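Local coordinates for scyllo-inositol 2-dehydrogenase (NADP(+)) IolW (Bacillus subtilis subsp. subtilis, PDB 3GDO), which catalyses the reversible NADPH-dependent reduction of scyllo-inosose to scyllo-inositol and cannot use NADH in its place, at residues L132-K135 / K136-E140; V200-R204 / E205-T209. All coordinates share one frame; numbering follows the deposited sequence.

Interaction 1: L132-K135 / K136-E140; sequences LTIK and KLISE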
loop_
_atom_site.group_PDB
_atom_site.type_symbol
_atom_site.label_atom_id
_atom_site.label_comp_id
_atom_site.label_asym_id
_atom_site.label_seq_id
_atom_site.Cartn_x
_atom_site.Cartn_y
_atom_site.Cartn_z
ATOM N N LEU B 132 -15.012 -5.480 13.114
ATOM C CA LEU B 132 -16.261 -6.180 13.296
ATOM C C LEU B 132 -17.092 -6.037 12.037
ATOM O O LEU B 132 -17.726 -7.009 11.605
ATOM C CB LEU B 132 -17.030 -5.655 14.525
ATOM C CG LEU B 132 -16.489 -6.141 15.886
ATOM C CD1 LEU B 132 -17.401 -5.621 16.993
ATOM C CD2 LEU B 132 -16.332 -7.698 15.953
ATOM N N THR B 133 -17.076 -4.831 11.463
ATOM C CA THR B 133 -17.823 -4.535 10.231
ATOM C C THR B 133 -17.378 -5.446 9.081
ATOM O O THR B 133 -18.219 -6.096 8.454
ATOM C CB THR B 133 -17.676 -3.073 9.867
ATOM O OG1 THR B 133 -18.030 -2.286 11.010
ATOM C CG2 THR B 133 -18.522 -2.689 8.612
ATOM N N ILE B 134 -16.068 -5.496 8.830
ATOM C CA ILE B 134 -15.447 -6.489 7.930
ATOM C C ILE B 134 -15.867 -7.967 8.139
ATOM O O ILE B 134 -16.237 -8.662 7.167
ATOM C CB ILE B 134 -13.902 -6.358 7.945
ATOM C CG1 ILE B 134 -13.454 -5.036 7.269
ATOM C CG2 ILE B 134 -13.213 -7.597 7.302
ATOM C CD1 ILE B 134 -12.042 -4.506 7.819
ATOM N N LYS B 135 -15.780 -8.462 9.372
ATOM C CA LYS B 135 -16.275 -9.824 9.664
ATOM C C LYS B 135 -17.773 -9.988 9.330
ATOM O O LYS B 135 -18.195 -11.017 8.822
ATOM C CB LYS B 135 -16.010 -10.214 11.121
ATOM C CG LYS B 135 -14.584 -10.695 11.348
ATOM C CD LYS B 135 -14.318 -11.073 12.804
ATOM C CE LYS B 135 -15.155 -12.281 13.239
ATOM N NZ LYS B 135 -14.593 -12.859 14.468
ATOM N N LYS B 136 -18.565 -8.962 9.606
ATOM C CA LYS B 136 -19.979 -9.016 9.249
ATOM C C LYS B 136 -20.196 -9.058 7.712
ATOM O O LYS B 136 -21.007 -9.864 7.211
ATOM C CB LYS B 136 -20.733 -7.863 9.893
ATOM C CG LYS B 136 -22.232 -8.057 9.900
ATOM C CD LYS B 136 -22.929 -6.770 10.263
ATOM C CE LYS B 136 -24.346 -7.030 10.759
ATOM N NZ LYS B 136 -25.206 -5.861 10.413
ATOM N N LEU B 137 -19.448 -8.235 6.970
ATOM C CA LEU B 137 -19.530 -8.271 5.520
ATOM C C LEU B 137 -19.079 -9.612 4.963
ATOM O O LEU B 137 -19.683 -10.121 4.007
ATOM C CB LEU B 137 -18.723 -7.147 4.877
ATOM C CG LEU B 137 -19.247 -5.743 5.094
ATOM C CD1 LEU B 137 -18.157 -4.732 4.755
ATOM C CD2 LEU B 137 -20.530 -5.500 4.276
ATOM N N ILE B 138 -18.031 -10.186 5.542
ATOM C CA ILE B 138 -17.543 -11.468 5.065
ATOM C C ILE B 138 -18.634 -12.546 5.278
ATOM O O ILE B 138 -18.953 -13.306 4.355
ATOM C CB ILE B 138 -16.189 -11.862 5.721
ATOM C CG1 ILE B 138 -15.065 -10.962 5.166
ATOM C CG2 ILE B 138 -15.857 -13.360 5.473
ATOM C CD1 ILE B 138 -13.712 -11.192 5.811
ATOM N N SER B 139 -19.219 -12.571 6.476
ATOM C CA SER B 139 -20.170 -13.631 6.832
ATOM C C SER B 139 -21.459 -13.519 5.988
ATOM O O SER B 139 -22.057 -14.520 5.631
ATOM C CB SER B 139 -20.496 -13.602 8.318
ATOM O OG SER B 139 -21.444 -12.576 8.583
ATOM N N GLU B 140 -21.851 -12.298 5.638
ATOM C CA GLU B 140 -23.030 -12.083 4.805
ATOM C C GLU B 140 -22.763 -12.250 3.284
ATOM O O GLU B 140 -23.617 -11.897 2.455
ATOM C CB GLU B 140 -23.621 -10.717 5.133
ATOM C CG GLU B 140 -24.152 -10.631 6.561
ATOM C CD GLU B 140 -24.686 -9.249 6.898
ATOM O OE1 GLU B 140 -24.536 -8.346 6.050
ATOM O OE2 GLU B 140 -25.237 -9.049 8.014
#

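Interaction 2: V200-R204 / E205-T209; sequences VMAQR and ENAET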
loop_
_atom_site.group_PDB
_atom_site.type_symbol
_atom_site.label_atom_id
_atom_site.label_comp_id
_atom_site.label_asym_id
_atom_site.label_seq_id
_atom_site.Cartn_x
_atom_site.Cartn_y
_atom_site.Cartn_z
ATOM N N VAL B 200 11.683 -3.530 7.852
ATOM C CA VAL B 200 11.393 -3.037 9.191
ATOM C C VAL B 200 12.573 -2.102 9.525
ATOM O O VAL B 200 13.738 -2.518 9.458
ATOM C CB VAL B 200 11.203 -4.240 10.189
ATOM C CG1 VAL B 200 10.964 -3.794 11.590
ATOM C CG2 VAL B 200 10.019 -5.148 9.743
ATOM N N MET B 201 12.268 -0.839 9.812
ATOM C CA MET B 201 13.300 0.178 9.966
ATOM C C MET B 201 12.872 1.316 10.869
ATOM O O MET B 201 11.710 1.415 11.329
ATOM C CB MET B 201 13.793 0.737 8.595
ATOM C CG MET B 201 12.816 1.723 7.833
ATOM S SD MET B 201 13.382 2.465 6.231
ATOM C CE MET B 201 14.122 1.151 5.407
ATOM N N ALA B 202 13.863 2.172 11.105
ATOM C CA ALA B 202 13.731 3.467 11.762
ATOM C C ALA B 202 13.937 4.557 10.695
ATOM O O ALA B 202 15.048 4.795 10.237
ATOM C CB ALA B 202 14.766 3.578 12.852
ATOM N N GLN B 203 12.847 5.192 10.286
ATOM C CA GLN B 203 12.902 6.369 9.440
ATOM C C GLN B 203 13.335 7.655 10.127
ATOM O O GLN B 203 13.952 8.510 9.501
ATOM C CB GLN B 203 11.536 6.624 8.820
ATOM C CG GLN B 203 11.456 6.132 7.423
ATOM C CD GLN B 203 10.088 6.320 6.806
ATOM O OE1 GLN B 203 9.071 6.486 7.503
ATOM N NE2 GLN B 203 10.059 6.281 5.487
ATOM N N ARG B 204 12.951 7.829 11.384
ATOM C CA ARG B 204 13.115 9.134 12.017
ATOM C C ARG B 204 14.581 9.450 12.309
ATOM O O ARG B 204 15.409 8.539 12.499
ATOM C CB ARG B 204 12.239 9.279 13.253
ATOM C CG ARG B 204 10.771 9.448 12.896
ATOM C CD ARG B 204 9.899 9.376 14.127
ATOM N NE ARG B 204 10.149 8.164 14.909
ATOM C CZ ARG B 204 9.625 7.924 16.106
ATOM N NH1 ARG B 204 8.802 8.805 16.674
ATOM N NH2 ARG B 204 9.938 6.815 16.747
ATOM N N GLU B 205 14.868 10.752 12.329
ATOM C CA GLU B 205 16.225 11.290 12.368
ATOM C C GLU B 205 17.152 10.640 13.401
ATOM O O GLU B 205 18.254 10.177 13.053
ATOM C CB GLU B 205 16.201 12.815 12.555
ATOM C CG GLU B 205 17.324 13.511 11.772
ATOM C CD GLU B 205 17.842 14.781 12.467
ATOM O OE1 GLU B 205 17.023 15.680 12.791
ATOM O OE2 GLU B 205 19.070 14.874 12.697
ATOM N N ASN B 206 16.729 10.595 14.657
ATOM C CA ASN B 206 17.603 10.016 15.678
ATOM C C ASN B 206 17.088 8.699 16.270
ATOM O O ASN B 206 17.456 8.336 17.382
ATOM C CB ASN B 206 17.858 11.053 16.779
ATOM C CG ASN B 206 18.726 12.211 16.292
ATOM O OD1 ASN B 206 18.230 13.314 16.030
ATOM N ND2 ASN B 206 20.019 11.946 16.125
ATOM N N ALA B 207 16.258 7.986 15.508
ATOM C CA ALA B 207 15.477 6.843 16.019
ATOM C C ALA B 207 16.284 5.644 16.550
ATOM O O ALA B 207 17.193 5.155 15.882
ATOM C CB ALA B 207 14.467 6.373 14.945
ATOM N N GLU B 208 15.890 5.160 17.733
ATOM C CA GLU B 208 16.486 3.980 18.377
ATOM C C GLU B 208 15.794 2.693 17.950
ATOM O O GLU B 208 16.433 1.658 17.731
ATOM C CB GLU B 208 16.335 4.079 19.901
ATOM C CG GLU B 208 17.102 5.218 20.576
ATOM C CD GLU B 208 18.619 4.992 20.559
ATOM O OE1 GLU B 208 19.257 5.250 19.500
ATOM O OE2 GLU B 208 19.167 4.556 21.612
ATOM N N THR B 209 14.472 2.748 17.896
ATOM C CA THR B 209 13.682 1.564 17.701
ATOM C C THR B 209 12.958 1.641 16.349
ATOM O O THR B 209 12.965 2.676 15.673
ATOM C CB THR B 209 12.684 1.431 18.851
ATOM O OG1 THR B 209 11.980 2.666 18.978
ATOM C CG2 THR B 209 13.431 1.134 20.221
#

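Interaction 1: L132-K135 / K136-E140
K136, whose backbone N binds L132 O, offers in turn a carbonyl oxygen that is gripped twice: E140 N donates to K136 O at 3.0 Å and S139 OG at 3.1 Å, both from the same face of its plane. The hydroxyl gets there because chi1 of S139 is 79°, which sets OG between the backbone N and the carbonyl carbon and folds it back onto the preceding turn. This is the C-terminal end of helix 129-139, where E140 is the first residue to leave helical geometry. Upstream, the i to i+4 ladder is regular: L137 N meets T133 O at 2.9 Å, nearly in line with the C=O bond, while I138 N approaches I134 O, also at 2.9 Å, tilted 21° from the carbonyl plane. Beside these bonds the branched side chains run close to the oxygens, with L137 CG 3.5 Å from T133 O and I138 CG1 3.3 Å from I134 O. On the apolar face I134 CG2 touches I138 CD1 at 3.9 Å as the two side chains cross at a slant. I134 and L137 continue onto F248 of strand 246-250, and I138 packs on L189 of helix 174-190. K135 bends at chi3, its NZ bonding H188, and T133 OG1 bonds N129 O. On the exposed side K136 NZ and E140 OE2 form a long salt bridge of 4.0 Å. The helix end is thus amphipathic: hydrocarbon faces the sheet and helix 174-190, S139 OG and E140 N satisfy K136 O, and the distant E140 carboxylate would probably offset the K136 charge only weakly.

Interaction 2: V200-R204 / E205-T209
The backbone torsions of E205 (phi -47°, psi -53°) and of N206, its phi more negative and its psi slightly positive, together fold the chain back and bring A207 against R204, making a type I beta turn from R204 to A207. It lies in the loop linking strand 195-201 to its antiparallel neighbour 212-219 in the C-terminal alpha/beta domain. One hydrogen bond closes the turn: A207 N donates to R204 O at 3.2 Å. It is straight at the hydrogen (164°), yet the donor sits well above the carbonyl plane and not on a lone pair. The same oxygen lies 3.4 Å from A207 CB, so amide and methyl of one residue both cover it. A207 CB also rests 4.0 Å from R204 CB, at the root of a side chain that bends at chi3 and leads its guanidinium away from the turn. There R204 NE makes a salt bridge with D211, and NH1 bonds the carbonyl oxygen of R157. D211 also accepts from Q203 N, so one carboxylate ties two consecutive residues to the far end of the loop. Q203 NE2 reaches K221 O of the second subunit, placing this edge of the loop beside the dimer contact. Across the loop two methyls meet at a slant, A202 CB lying a tight 3.5 Å from A207 CB, and the A202 methyl also sits 3.5 Å from T209 O.

Overall arrangement
Each interaction is formed within its own continuous stretch of chain, and the two sit far apart in the fold, their centres about 36 Å from each other and their nearest atoms about 22 Å. Interaction 1, partly buried, is the end of a helix laid on the mixed sheet near strands 239-243 and 246-250; interaction 2 is a surface loop joining strands 195-201 and 212-219 of that same sheet. A repeating backbone ladder with branched aliphatic packing carries the first, whereas the second has a single turn bond, small methyl contacts and an arginine fastened elsewhere in the chain. Of the two, interaction 2 alone is touched by the second subunit.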